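Local coordinates for TRAP dicarboxylate transporter-DctP subunit (Rhodobacter sphaeroides, PDB 4PE3), which probably captures a small solute, perhaps a carboxylate, in the periplasm and delivers it to a TRAP-type membrane transporter, at residues His31-Gln36 with Val64-Met69; Gly171-Ser176 with Val208-Asp213; Ile109-Gly114 with Ser239-Glu244. One frame throughout, in Å; residues are numbered along the deposited sequence.

Contact 1: His31-Gln36 with Val64-Met69; sequences HHFRFQ and VTIELM. With ZN (zinc ion), chain G.
Strands 32-37 and 65-69 are the two parallel strands of a beta-alpha-beta unit whose crossover is helix 44-59; strand 65-69 forms one edge of the five-stranded sheet. Backbone bonds pass alternately between them: Thr-65 N gives to His-31 O, Phe-33 N to Thr-65 O, Glu-67 N to Phe-33 O, Phe-35 N to Glu-67 O and Met-69 N to Phe-35 O, each 2.9 Å long.

Phe-33, Phe-35, Ile-66 and Leu-68 share one face. There the CD1 methyl of Ile-66 reaches across to the next strand, 3.8 Å from CE1 of Phe-35, and also meets CB of Phe-33 and the edge of its ring. CE2 of Phe-33 packs against CG1 of Val-64 at 3.8 Å. With an alanine at Phe-35, CG2 of Ile-66 would probably lose its ring contact and CD1 one of its two, opening a gap toward Val-245 and Met-247.

On the other face ND1 of His-32 and OG1 of Thr-65 share a hydrogen bond of 2.8 Å, at the edge of the imidazole. Just before the strand, His-31 NE2 holds a zinc ion at 2.0 Å, together with two waters. Phe-33, Phe-35 and Ile-66 thus give the sheet an apolar side that packs against helix 44-59 and strand 243-248, whereas the opposite face is mixed and more open to solvent at His-32 and Glu-67.

Contact 2: Gly171-Ser176 with Val208-Asp213; sequences GVKVRS and VIDAAD. With ZN (zinc ion), chain F.
Lys-173 and Asp-210 join strand 173-175 to the turn that leads into strand 211-213, two parallel neighbours in the four-stranded sheet. The Asp-210 carboxylate stands in for a backbone acceptor: its OD2 takes the N-H of Lys-173 at 2.9 Å, on the anti side and 22° out of the carboxylate plane. The lysine chain crosses the same carboxylate obliquely, with CE 3.3 Å from OD2, while NZ stays 4.2 Å from OD1, too far for a salt bridge. In return Lys-173 O accepts from Asp-210 N and, weakly, from Ala-211 N. The ladder goes on with Arg-175 N to Ala-211 O and Asp-213 N to Arg-175 O.

Each of the three nitrogens of the buried Arg-175 side chain has a hydrogen-bond partner. With CG anti to the backbone N (chi1 -177°) and a bend at chi2, the guanidinium reaches across to the backbone of Asp-213, where NH1 gives to Asp-213 O at 2.9 Å, in the guanidinium plane but above that of the carbonyl. NE goes to Leu-195 O and NH2 to Ser-197 OG.

Asp-213 OD1 binds a zinc ion at 2.0 Å, which Glu-155 and Tyr-214 O also hold; OD2 accepts from zinc-bound water 3 at 2.6 Å and is hydrogen-bonded to His-238 NE2. With Arg-175 fastening its carbonyl and His-238 its carboxylate, Asp-213 is probably kept in the pose the metal uses.

Contact 3: Ile109-Gly114 with Ser239-Glu244; sequences IANPVG and SLPLVE
Asn-111, the first residue beyond helix 104-110 to leave helical angles, ties that helix end to the loop before strand 243-248. Two hydrogen bonds come from its side-chain amide. OD1 receives the N-H of Leu-240 at 2.9 Å, the donor tilted 34° from the carbonyl plane, while ND2 gives to Ser-239 OG at 3.0 Å, nearly in the amide plane. Using both ends of the amide fixes its flip, and chi1 near -158° carries it across to the loop.

One direct backbone bond lies beside these, from Leu-242 N to Ala-110 O at 2.9 Å. Water 5 bridges Ala-110 O and Leu-240 O, both acceptors, by giving a hydrogen to each, at 2.7 Å from Leu-240 O.

The remaining packing sets CB and CD1 of Leu-242 against the carbonyl oxygens of Ala-110 and Ile-109, CB at 3.4 Å from Ala-110 O. Around them, Ile-109 packs on helix 131-139 and Leu-242 on Val-149.

The loop carries the chain from Ser-239, beside the zinc site, into strand 243-248 of the five-stranded sheet, which is consistent with a connection between the two lobes of a solute-binding protein.

Contacts 1 and 2 are both parallel strand pairs, but they belong to different sheets on opposite sides of the chain's centre, about 42 Å apart between centres. Contact 1 is partly buried, at a sheet edge; contact 2 is largely buried. Contact 3 lies near the middle and has no strand pairing between its segments, relying on an asparagine amide, one backbone bond and a bridging water. Its segment 239-244 runs into strand 243-248, in the same sheet as contact 1, while Ser-239 CB packs 4.3 Å from Asp-213 OD2 of contact 2. Zinc is held by a histidine at contact 1 and by an aspartate at contact 2.

Contact 1: His31-Gln36 with Val64-Met69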
loop_
_atom_site.group_PDB
_atom_site.type_symbol
_atom_site.label_atom_id
_atom_site.label_comp_id
_atom_site.label_asym_id
_atom_site.label_seq_id
_atom_site.Cartn_x
_atom_site.Cartn_y
_atom_site.Cartn_z
ATOM N N HIS A 31 -2.038 22.804 20.679
ATOM C CA HIS A 31 -2.668 21.496 20.554
ATOM C C HIS A 31 -1.616 20.409 20.562
ATOM O O HIS A 31 -0.566 20.554 19.943
ATOM C CB HIS A 31 -3.457 21.397 19.254
ATOM C CG HIS A 31 -4.445 22.500 19.064
ATOM N ND1 HIS A 31 -5.751 22.411 19.494
ATOM C CD2 HIS A 31 -4.317 23.719 18.493
ATOM C CE1 HIS A 31 -6.385 23.529 19.193
ATOM N NE2 HIS A 31 -5.539 24.337 18.579
ATOM N N HIS A 32 -1.926 19.312 21.241
ATOM C CA HIS A 32 -1.026 18.181 21.351
ATOM C C HIS A 32 -1.812 16.915 21.011
ATOM O O HIS A 32 -2.742 16.543 21.733
ATOM C CB HIS A 32 -0.451 18.124 22.765
ATOM C CG HIS A 32 0.171 19.413 23.205
ATOM N ND1 HIS A 32 1.471 19.757 22.906
ATOM C CD2 HIS A 32 -0.338 20.448 23.915
ATOM C CE1 HIS A 32 1.738 20.947 23.417
ATOM N NE2 HIS A 32 0.659 21.387 24.036
ATOM N N PHE A 33 -1.474 16.276 19.895
ATOM C CA PHE A 33 -2.235 15.126 19.419
ATOM C C PHE A 33 -1.381 13.860 19.394
ATOM O O PHE A 33 -0.342 13.820 18.739
ATOM C CB PHE A 33 -2.720 15.342 17.986
ATOM C CG PHE A 33 -3.624 16.539 17.804
ATOM C CD1 PHE A 33 -4.669 16.812 18.679
ATOM C CD2 PHE A 33 -3.425 17.381 16.724
ATOM C CE1 PHE A 33 -5.491 17.906 18.463
ATOM C CE2 PHE A 33 -4.245 18.481 16.523
ATOM C CZ PHE A 33 -5.260 18.735 17.388
ATOM N N ARG A 34 -1.878 12.811 20.022
ATOM C CA ARG A 34 -1.179 11.523 20.081
ATOM C C ARG A 34 -1.666 10.602 18.958
ATOM O O ARG A 34 -2.877 10.327 18.857
ATOM C CB ARG A 34 -1.434 10.884 21.442
ATOM C CG ARG A 34 -1.490 11.901 22.577
ATOM C CD ARG A 34 -2.205 11.333 23.779
ATOM N NE ARG A 34 -1.346 10.419 24.522
ATOM C CZ ARG A 34 -1.721 9.238 25.009
ATOM N NH1 ARG A 34 -2.959 8.786 24.841
ATOM N NH2 ARG A 34 -0.841 8.508 25.683
ATOM N N PHE A 35 -0.738 10.171 18.117
ATOM C CA PHE A 35 -1.022 9.280 17.005
ATOM C C PHE A 35 -0.369 7.935 17.211
ATOM O O PHE A 35 0.800 7.882 17.577
ATOM C CB PHE A 35 -0.450 9.863 15.724
ATOM C CG PHE A 35 -1.340 10.836 15.043
ATOM C CD1 PHE A 35 -1.721 12.011 15.662
ATOM C CD2 PHE A 35 -1.779 10.585 13.749
ATOM C CE1 PHE A 35 -2.533 12.908 15.006
ATOM C CE2 PHE A 35 -2.596 11.491 13.101
ATOM C CZ PHE A 35 -2.975 12.643 13.738
ATOM N N GLN A 36 -1.088 6.848 17.010
ATOM C CA GLN A 36 -0.509 5.532 17.075
ATOM C C GLN A 36 -0.227 4.972 15.687
ATOM O O GLN A 36 -1.079 5.041 14.787
ATOM C CB GLN A 36 -1.404 4.580 17.833
ATOM C CG GLN A 36 -0.670 3.304 18.152
ATOM C CD GLN A 36 -1.445 2.370 19.019
ATOM O OE1 GLN A 36 -1.567 2.583 20.231
ATOM N NE2 GLN A 36 -1.993 1.322 18.413
ATOM N N VAL A 64 0.910 23.208 16.964
ATOM C CA VAL A 64 0.401 21.841 16.971
ATOM C C VAL A 64 1.598 20.908 17.043
ATOM O O VAL A 64 2.563 21.085 16.305
ATOM C CB VAL A 64 -0.430 21.511 15.698
ATOM C CG1 VAL A 64 -0.932 20.070 15.739
ATOM C CG2 VAL A 64 -1.591 22.483 15.528
ATOM N N THR A 65 1.542 19.957 17.970
ATOM C CA THR A 65 2.567 18.933 18.100
ATOM C C THR A 65 1.907 17.562 17.970
ATOM O O THR A 65 0.727 17.389 18.314
ATOM C CB THR A 65 3.303 19.034 19.446
ATOM O OG1 THR A 65 2.404 18.748 20.519
ATOM C CG2 THR A 65 3.887 20.430 19.654
ATOM N N ILE A 66 2.664 16.604 17.449
ATOM C CA ILE A 66 2.199 15.244 17.267
ATOM C C ILE A 66 3.118 14.352 18.077
ATOM O O ILE A 66 4.339 14.422 17.932
ATOM C CB ILE A 66 2.324 14.790 15.795
ATOM C CG1 ILE A 66 1.514 15.693 14.858
ATOM C CG2 ILE A 66 1.904 13.327 15.623
ATOM C CD1 ILE A 66 0.025 15.699 15.125
ATOM N N GLU A 67 2.531 13.527 18.929
ATOM C CA GLU A 67 3.276 12.496 19.629
ATOM C C GLU A 67 3.060 11.167 18.919
ATOM O O GLU A 67 1.955 10.630 18.932
ATOM C CB GLU A 67 2.797 12.409 21.068
ATOM C CG GLU A 67 3.600 11.467 21.896
ATOM C CD GLU A 67 3.586 11.849 23.348
ATOM O OE1 GLU A 67 4.632 11.660 23.989
ATOM O OE2 GLU A 67 2.543 12.342 23.842
ATOM N N LEU A 68 4.118 10.627 18.309
ATOM C CA LEU A 68 4.034 9.397 17.545
ATOM C C LEU A 68 4.345 8.176 18.424
ATOM O O LEU A 68 5.427 8.088 18.995
ATOM C CB LEU A 68 5.023 9.465 16.374
ATOM C CG LEU A 68 5.115 8.248 15.454
ATOM C CD1 LEU A 68 3.856 8.119 14.618
ATOM C CD2 LEU A 68 6.394 8.336 14.587
HETATM N N MSE A 69 3.424 7.229 18.504
HETATM C CA MSE A 69 3.560 6.091 19.400
HETATM C C MSE A 69 3.572 4.791 18.604
HETATM O O MSE A 69 2.753 4.596 17.723
HETATM C CB MSE A 69 2.397 6.093 20.390
HETATM C CG MSE A 69 2.327 7.359 21.243
HETATM SE SE MSE A 69 0.677 7.514 22.275
HETATM C CE MSE A 69 -0.615 7.238 20.846
HETATM ZN ZN ZN G . -6.168 26.264 18.359
HETATM O O HOH W 1 -6.716 27.176 20.167
HETATM O O HOH W 2 -7.486 26.163 16.674
#

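Contact 2: Gly171-Ser176 with Val208-Asp213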
loop_
_atom_site.group_PDB
_atom_site.type_symbol
_atom_site.label_atom_id
_atom_site.label_comp_id
_atom_site.label_asym_id
_atom_site.label_seq_id
_atom_site.Cartn_x
_atom_site.Cartn_y
_atom_site.Cartn_z
ATOM N N GLY A 171 0.091 -21.174 -15.092
ATOM C CA GLY A 171 0.706 -22.375 -14.549
ATOM C C GLY A 171 1.768 -22.148 -13.479
ATOM O O GLY A 171 2.240 -23.105 -12.855
ATOM N N VAL A 172 2.176 -20.903 -13.256
ATOM C CA VAL A 172 3.270 -20.613 -12.323
ATOM C C VAL A 172 2.766 -20.750 -10.905
ATOM O O VAL A 172 1.691 -20.247 -10.567
ATOM C CB VAL A 172 3.799 -19.187 -12.567
ATOM C CG1 VAL A 172 4.900 -18.827 -11.598
ATOM C CG2 VAL A 172 4.290 -19.077 -14.037
ATOM N N LYS A 173 3.540 -21.449 -10.076
ATOM C CA LYS A 173 3.250 -21.570 -8.661
ATOM C C LYS A 173 3.741 -20.312 -7.974
ATOM O O LYS A 173 4.939 -20.086 -7.904
ATOM C CB LYS A 173 3.919 -22.811 -8.069
ATOM C CG LYS A 173 3.283 -24.095 -8.574
ATOM C CD LYS A 173 4.144 -25.338 -8.353
ATOM C CE LYS A 173 5.273 -25.457 -9.415
ATOM N NZ LYS A 173 5.983 -26.792 -9.471
ATOM N N VAL A 174 2.801 -19.481 -7.517
ATOM C CA VAL A 174 3.118 -18.169 -6.944
ATOM C C VAL A 174 2.703 -18.091 -5.486
ATOM O O VAL A 174 1.522 -18.196 -5.171
ATOM C CB VAL A 174 2.342 -17.048 -7.699
ATOM C CG1 VAL A 174 2.651 -15.683 -7.109
ATOM C CG2 VAL A 174 2.621 -17.072 -9.195
ATOM N N ARG A 175 3.661 -17.939 -4.577
ATOM C CA ARG A 175 3.302 -17.660 -3.195
ATOM C C ARG A 175 2.461 -16.380 -3.123
ATOM O O ARG A 175 2.906 -15.313 -3.540
ATOM C CB ARG A 175 4.546 -17.537 -2.316
ATOM C CG ARG A 175 4.212 -17.323 -0.842
ATOM C CD ARG A 175 4.212 -15.874 -0.447
ATOM N NE ARG A 175 3.978 -15.747 0.995
ATOM C CZ ARG A 175 4.221 -14.656 1.708
ATOM N NH1 ARG A 175 4.684 -13.560 1.123
ATOM N NH2 ARG A 175 3.992 -14.669 3.021
ATOM N N SER A 176 1.275 -16.515 -2.547
ATOM C CA SER A 176 0.275 -15.450 -2.586
ATOM C C SER A 176 -0.426 -15.389 -1.242
ATOM O O SER A 176 -0.937 -16.392 -0.778
ATOM C CB SER A 176 -0.783 -15.751 -3.660
ATOM O OG SER A 176 -0.284 -15.876 -4.979
ATOM N N VAL A 208 8.925 -25.782 -4.602
ATOM C CA VAL A 208 7.529 -25.778 -4.158
ATOM C C VAL A 208 6.782 -24.593 -4.760
ATOM O O VAL A 208 5.584 -24.669 -5.068
ATOM C CB VAL A 208 7.447 -25.693 -2.631
ATOM C CG1 VAL A 208 6.014 -25.457 -2.182
ATOM C CG2 VAL A 208 8.024 -26.958 -2.012
ATOM N N ILE A 209 7.486 -23.481 -4.913
ATOM C CA ILE A 209 7.003 -22.332 -5.663
ATOM C C ILE A 209 8.048 -21.899 -6.695
ATOM O O ILE A 209 9.246 -22.160 -6.550
ATOM C CB ILE A 209 6.670 -21.127 -4.743
ATOM C CG1 ILE A 209 7.867 -20.809 -3.839
ATOM C CG2 ILE A 209 5.435 -21.427 -3.906
ATOM C CD1 ILE A 209 7.695 -19.559 -2.988
ATOM N N ASP A 210 7.574 -21.224 -7.731
ATOM C CA ASP A 210 8.377 -20.690 -8.814
ATOM C C ASP A 210 8.527 -19.172 -8.729
ATOM O O ASP A 210 9.383 -18.566 -9.371
ATOM C CB ASP A 210 7.666 -20.927 -10.175
ATOM C CG ASP A 210 7.244 -22.377 -10.429
ATOM O OD1 ASP A 210 8.101 -23.287 -10.378
ATOM O OD2 ASP A 210 6.054 -22.608 -10.776
ATOM N N ALA A 211 7.662 -18.549 -7.940
ATOM C CA ALA A 211 7.554 -17.091 -7.873
ATOM C C ALA A 211 6.859 -16.711 -6.564
ATOM O O ALA A 211 6.246 -17.555 -5.913
ATOM C CB ALA A 211 6.754 -16.567 -9.060
ATOM N N ALA A 212 6.919 -15.445 -6.194
ATOM C CA ALA A 212 6.326 -15.028 -4.941
ATOM C C ALA A 212 6.026 -13.566 -4.858
ATOM O O ALA A 212 6.797 -12.728 -5.306
ATOM C CB ALA A 212 7.256 -15.395 -3.774
ATOM N N ASP A 213 4.889 -13.282 -4.225
ATOM C CA ASP A 213 4.710 -12.048 -3.487
ATOM C C ASP A 213 5.634 -12.086 -2.285
ATOM O O ASP A 213 5.597 -13.044 -1.530
ATOM C CB ASP A 213 3.238 -11.970 -3.036
ATOM C CG ASP A 213 2.940 -10.761 -2.183
ATOM O OD1 ASP A 213 3.694 -10.494 -1.223
ATOM O OD2 ASP A 213 1.917 -10.086 -2.447
HETATM ZN ZN ZN F . 3.673 -8.721 -0.334
HETATM O O HOH W 3 1.718 -8.078 -0.743
HETATM O O HOH W 4 3.601 -9.145 1.616
#

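Contact 3: Ile109-Gly114 with Ser239-Glu244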
loop_
_atom_site.group_PDB
_atom_site.type_symbol
_atom_site.label_atom_id
_atom_site.label_comp_id
_atom_site.label_asym_id
_atom_site.label_seq_id
_atom_site.Cartn_x
_atom_site.Cartn_y
_atom_site.Cartn_z
ATOM N N ILE A 109 -10.056 -0.699 -1.317
ATOM C CA ILE A 109 -9.377 0.574 -1.502
ATOM C C ILE A 109 -7.929 0.519 -0.969
ATOM O O ILE A 109 -7.042 1.199 -1.488
ATOM C CB ILE A 109 -10.133 1.750 -0.827
ATOM C CG1 ILE A 109 -9.657 3.061 -1.426
ATOM C CG2 ILE A 109 -9.983 1.730 0.722
ATOM C CD1 ILE A 109 -10.485 4.260 -0.974
ATOM N N ALA A 110 -7.682 -0.312 0.041
ATOM C CA ALA A 110 -6.372 -0.341 0.679
ATOM C C ALA A 110 -5.330 -0.967 -0.231
ATOM O O ALA A 110 -4.147 -0.611 -0.209
ATOM C CB ALA A 110 -6.433 -1.100 1.979
ATOM N N ASN A 111 -5.744 -1.923 -1.048
ATOM C CA ASN A 111 -4.806 -2.566 -1.976
ATOM C C ASN A 111 -5.568 -3.222 -3.108
ATOM O O ASN A 111 -5.820 -4.435 -3.081
ATOM C CB ASN A 111 -3.938 -3.580 -1.235
ATOM C CG ASN A 111 -2.639 -3.890 -1.960
ATOM O OD1 ASN A 111 -2.374 -3.416 -3.049
ATOM N ND2 ASN A 111 -1.802 -4.708 -1.322
ATOM N N PRO A 112 -5.998 -2.411 -4.070
ATOM C CA PRO A 112 -6.723 -2.964 -5.212
ATOM C C PRO A 112 -5.712 -3.616 -6.140
ATOM O O PRO A 112 -5.063 -2.956 -6.951
ATOM C CB PRO A 112 -7.370 -1.742 -5.844
ATOM C CG PRO A 112 -6.463 -0.602 -5.462
ATOM C CD PRO A 112 -5.887 -0.945 -4.128
ATOM N N VAL A 113 -5.519 -4.901 -5.896
ATOM C CA VAL A 113 -4.423 -5.662 -6.474
ATOM C C VAL A 113 -4.372 -5.446 -7.974
ATOM O O VAL A 113 -5.365 -5.631 -8.673
ATOM C CB VAL A 113 -4.611 -7.150 -6.132
ATOM C CG1 VAL A 113 -3.590 -8.001 -6.856
ATOM C CG2 VAL A 113 -4.530 -7.375 -4.627
ATOM N N GLY A 114 -3.226 -5.001 -8.458
ATOM C CA GLY A 114 -2.983 -4.835 -9.877
ATOM C C GLY A 114 -3.235 -3.442 -10.443
ATOM O O GLY A 114 -2.916 -3.144 -11.589
ATOM N N SER A 239 0.934 -5.202 -5.734
ATOM C CA SER A 239 0.675 -4.908 -4.334
ATOM C C SER A 239 1.276 -3.569 -3.912
ATOM O O SER A 239 2.497 -3.387 -3.960
ATOM C CB SER A 239 1.220 -6.005 -3.442
ATOM O OG SER A 239 0.908 -5.656 -2.093
ATOM N N LEU A 240 0.430 -2.629 -3.507
ATOM C CA LEU A 240 0.860 -1.306 -3.113
ATOM C C LEU A 240 -0.055 -0.874 -1.963
ATOM O O LEU A 240 -1.098 -0.250 -2.196
ATOM C CB LEU A 240 0.773 -0.344 -4.304
ATOM C CG LEU A 240 1.595 0.945 -4.226
ATOM C CD1 LEU A 240 1.694 1.620 -5.608
ATOM C CD2 LEU A 240 0.994 1.888 -3.220
ATOM N N PRO A 241 0.292 -1.233 -0.722
ATOM C CA PRO A 241 -0.626 -0.986 0.393
ATOM C C PRO A 241 -0.820 0.494 0.740
ATOM O O PRO A 241 0.110 1.289 0.706
ATOM C CB PRO A 241 0.024 -1.719 1.566
ATOM C CG PRO A 241 0.974 -2.694 0.946
ATOM C CD PRO A 241 1.423 -2.093 -0.339
ATOM N N LEU A 242 -2.055 0.848 1.082
ATOM C CA LEU A 242 -2.424 2.202 1.492
ATOM C C LEU A 242 -2.295 2.326 3.001
ATOM O O LEU A 242 -2.893 1.553 3.742
ATOM C CB LEU A 242 -3.866 2.505 1.066
ATOM C CG LEU A 242 -4.383 3.932 1.124
ATOM C CD1 LEU A 242 -5.619 4.129 0.264
ATOM C CD2 LEU A 242 -4.719 4.278 2.551
ATOM N N VAL A 243 -1.481 3.284 3.426
ATOM C CA VAL A 243 -1.388 3.655 4.840
ATOM C C VAL A 243 -2.066 5.007 5.008
ATOM O O VAL A 243 -1.772 5.972 4.291
ATOM C CB VAL A 243 0.077 3.686 5.303
ATOM C CG1 VAL A 243 0.240 4.458 6.572
ATOM C CG2 VAL A 243 0.556 2.276 5.470
ATOM N N GLU A 244 -3.073 5.042 5.868
ATOM C CA GLU A 244 -3.811 6.274 6.096
ATOM C C GLU A 244 -3.246 7.046 7.280
ATOM O O GLU A 244 -2.777 6.434 8.260
ATOM C CB GLU A 244 -5.289 5.981 6.383
ATOM C CG GLU A 244 -5.561 5.179 7.657
ATOM C CD GLU A 244 -7.037 4.932 7.881
ATOM O OE1 GLU A 244 -7.543 3.876 7.443
ATOM O OE2 GLU A 244 -7.717 5.795 8.505
HETATM O O HOH W 5 -3.396 1.023 -2.591
#